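Local structure of orotidine 5'-phosphate decarboxylase (Streptomyces avermitilis, 3V75) at residues G28-R33 and F142-T147. The protein probably catalyses the decarboxylation of orotidine 5'-phosphate to UMP, the last step of de novo UMP biosynthesis. Sequence-based numbering, arbitrary orientation.
Sequences GARLSR and FSDALT
Arg30 and Asp144 form a salt bridge at the N-terminal ends of the strands of the TIM barrel, joining helix 27-38, which precedes the first barrel strand, to the residue just ahead of strand 145-148. From CB, whose bond from CA is directed toward segment 142-147, the arginine chain sets out with CG beside its own backbone N (chi1 -65°), runs extended through CD, then bends at chi3 (-63°); the side chain also touches Leu24 and Leu113. Beyond the bend, NE donates to the carbonyl O of Glu25. Past CZ, both terminal nitrogens converge on one carboxylate oxygen through bent bonds: NH1 lies 2.9 Å from Asp144 OD1, and NH2 is 3.0 Å from the same OD1. OD1 sits at the guanidinium edge, close to its plane, whereas NH1 comes in well above the carboxylate plane and NH2 nearer to it, on the anti side; the planes are 49° apart. Arg108 also salt-bridges OD1, and Val114 N donates to OD2. A leucine in place of Arg30 would probably cost the buried Asp144 one of two positive partners, with Arg108 remaining, and remove this polar link from helix 27-38. NH2 makes a further hydrogen bond to the carbonyl O of Gly168.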
ATOM      1  N   GLY A  28      11.667   9.216 -17.187  1.00  8.87           N
ATOM      2  CA  GLY A  28      12.777  10.048 -16.721  1.00  9.04           C
ATOM      3  C   GLY A  28      12.983  11.214 -17.689  1.00 10.36           C
ATOM      4  O   GLY A  28      13.178  12.380 -17.260  1.00 10.38           O
ATOM      5  N   ALA A  29      12.948  10.932 -18.994  1.00  9.31           N
ATOM      6  CA  ALA A  29      13.090  11.967 -19.996  1.00  9.71           C
ATOM      7  C   ALA A  29      11.911  12.945 -19.967  1.00 11.08           C
ATOM      8  O   ALA A  29      12.102  14.175 -20.086  1.00 10.48           O
ATOM      9  CB  ALA A  29      13.215  11.347 -21.398  1.00 11.36           C
ATOM     10  N   ARG A  30      10.685  12.431 -19.854  1.00 10.74           N
ATOM     11  CA  ARG A  30       9.517  13.320 -19.841  1.00  9.18           C
ATOM     12  C   ARG A  30       9.533  14.216 -18.597  1.00 10.76           C
ATOM     13  O   ARG A  30       9.180  15.403 -18.683  1.00  9.89           O
ATOM     14  CB  ARG A  30       8.219  12.502 -19.916  1.00 10.19           C
ATOM     15  CG  ARG A  30       8.096  11.740 -21.251  1.00 12.04           C
ATOM     16  CD  ARG A  30       6.694  11.116 -21.413  1.00 11.20           C
ATOM     17  NE  ARG A  30       6.404  10.109 -20.382  1.00 10.61           N
ATOM     18  CZ  ARG A  30       5.414  10.182 -19.491  1.00  9.34           C
ATOM     19  NH1 ARG A  30       4.594  11.238 -19.474  1.00  9.72           N
ATOM     20  NH2 ARG A  30       5.242   9.213 -18.599  1.00  9.90           N
ATOM     21  N   LEU A  31       9.939  13.651 -17.470  1.00  7.72           N
ATOM     22  CA  LEU A  31       9.990  14.399 -16.208  1.00  7.76           C
ATOM     23  C   LEU A  31      11.067  15.511 -16.301  1.00 10.34           C
ATOM     24  O   LEU A  31      10.832  16.651 -15.902  1.00  9.30           O
ATOM     25  CB  LEU A  31      10.299  13.435 -15.068  1.00  7.18           C
ATOM     26  CG  LEU A  31      10.619  14.125 -13.734  1.00  6.72           C
ATOM     27  CD1 LEU A  31       9.355  14.866 -13.243  1.00  9.79           C
ATOM     28  CD2 LEU A  31      11.082  13.146 -12.723  1.00  7.18           C
ATOM     29  N   SER A  32      12.251  15.164 -16.811  1.00  9.71           N
ATOM     30  CA  SER A  32      13.344  16.133 -16.972  0.70  9.64           C
ATOM     31  C   SER A  32      12.854  17.299 -17.839  1.00 12.85           C
ATOM     32  O   SER A  32      13.074  18.493 -17.499  1.00 12.12           O
ATOM     33  CB  SER A  32      14.562  15.450 -17.623  0.70 13.76           C
ATOM     34  OG  SER A  32      15.629  16.374 -17.804  0.70 14.10           O
ATOM     35  N   ARG A  33      12.175  16.994 -18.946  1.00 11.63           N
ATOM     36  CA  ARG A  33      11.646  18.045 -19.822  1.00 13.62           C
ATOM     37  C   ARG A  33      10.566  18.885 -19.133  1.00 12.58           C
ATOM     38  O   ARG A  33      10.555  20.125 -19.285  1.00 12.70           O
ATOM     39  CB  ARG A  33      11.135  17.413 -21.142  1.00 16.72           C
ATOM     40  CG  ARG A  33      10.419  18.351 -22.099  1.00 26.63           C
ATOM     41  CD  ARG A  33      10.358  17.773 -23.553  1.00 29.41           C
ATOM     42  NE  ARG A  33      11.402  16.750 -23.789  1.00 32.89           N
ATOM     43  CZ  ARG A  33      11.170  15.431 -23.723  1.00 33.71           C
ATOM     44  NH1 ARG A  33       9.932  15.009 -23.428  1.00 42.14           N
ATOM     45  NH2 ARG A  33      12.160  14.532 -23.939  1.00 37.07           N
ATOM     46  N   PHE A 142      -4.432   5.319 -14.637  1.00  9.59           N
ATOM     47  CA  PHE A 142      -3.107   5.415 -15.264  1.00  8.77           C
ATOM     48  C   PHE A 142      -2.404   6.698 -14.843  1.00  8.16           C
ATOM     49  O   PHE A 142      -2.951   7.792 -15.031  1.00  9.73           O
ATOM     50  CB  PHE A 142      -3.188   5.393 -16.794  1.00 10.79           C
ATOM     51  CG  PHE A 142      -1.827   5.499 -17.487  1.00 11.22           C
ATOM     52  CD1 PHE A 142      -0.780   4.659 -17.142  1.00 12.39           C
ATOM     53  CD2 PHE A 142      -1.616   6.429 -18.496  1.00 22.33           C
ATOM     54  CE1 PHE A 142       0.473   4.743 -17.778  1.00 14.70           C
ATOM     55  CE2 PHE A 142      -0.377   6.487 -19.177  1.00 23.21           C
ATOM     56  CZ  PHE A 142       0.670   5.675 -18.789  1.00 18.35           C
ATOM     57  N   SER A 143      -1.197   6.552 -14.319  1.00  7.36           N
ATOM     58  CA  SER A 143      -0.394   7.663 -13.819  1.00  8.61           C
ATOM     59  C   SER A 143       1.007   7.571 -14.425  1.00  9.70           C
ATOM     60  O   SER A 143       1.447   6.499 -14.855  1.00 11.19           O
ATOM     61  CB  SER A 143      -0.319   7.597 -12.283  1.00  7.74           C
ATOM     62  OG  SER A 143      -1.624   7.675 -11.704  1.00  7.74           O
ATOM     63  N   ASP A 144       1.735   8.687 -14.444  1.00  6.37           N
ATOM     64  CA  ASP A 144       3.074   8.683 -15.019  1.00  7.92           C
ATOM     65  C   ASP A 144       4.089   7.988 -14.126  1.00  7.51           C
ATOM     66  O   ASP A 144       5.123   7.515 -14.599  1.00  7.72           O
ATOM     67  CB  ASP A 144       3.493  10.124 -15.285  1.00  7.86           C
ATOM     68  CG  ASP A 144       2.601  10.749 -16.299  1.00  8.31           C
ATOM     69  OD1 ASP A 144       2.713  10.351 -17.489  1.00  9.24           O
ATOM     70  OD2 ASP A 144       1.721  11.581 -15.932  1.00  7.73           O
ATOM     71  N   ALA A 145       3.809   7.922 -12.830  1.00  5.87           N
ATOM     72  CA  ALA A 145       4.634   7.127 -11.923  1.00  5.03           C
ATOM     73  C   ALA A 145       3.835   6.701 -10.713  1.00  4.99           C
ATOM     74  O   ALA A 145       2.757   7.248 -10.451  1.00  6.59           O
ATOM     75  CB  ALA A 145       5.905   7.905 -11.492  1.00  6.54           C
ATOM     76  N   LEU A 146       4.374   5.739  -9.958  1.00  4.74           N
ATOM     77  CA  LEU A 146       3.693   5.200  -8.791  1.00  4.25           C
ATOM     78  C   LEU A 146       4.694   5.110  -7.670  1.00  3.77           C
ATOM     79  O   LEU A 146       5.816   4.630  -7.884  1.00  4.89           O
ATOM     80  CB  LEU A 146       3.180   3.787  -9.122  1.00  4.49           C
ATOM     81  CG  LEU A 146       2.530   3.012  -7.984  1.00  5.65           C
ATOM     82  CD1 LEU A 146       1.224   3.658  -7.454  1.00  6.86           C
ATOM     83  CD2 LEU A 146       2.311   1.511  -8.435  1.00  4.80           C
ATOM     84  N   THR A 147       4.316   5.528  -6.463  1.00  3.50           N
ATOM     85  CA  THR A 147       5.174   5.268  -5.308  1.00  3.89           C
ATOM     86  C   THR A 147       4.929   3.827  -4.833  1.00  4.61           C
ATOM     87  O   THR A 147       3.771   3.353  -4.748  1.00  4.27           O
ATOM     88  CB  THR A 147       4.946   6.263  -4.121  1.00  3.98           C
ATOM     89  OG1 THR A 147       3.592   6.147  -3.672  1.00  4.06           O
ATOM     90  CG2 THR A 147       5.231   7.734  -4.562  1.00  6.39           C
TER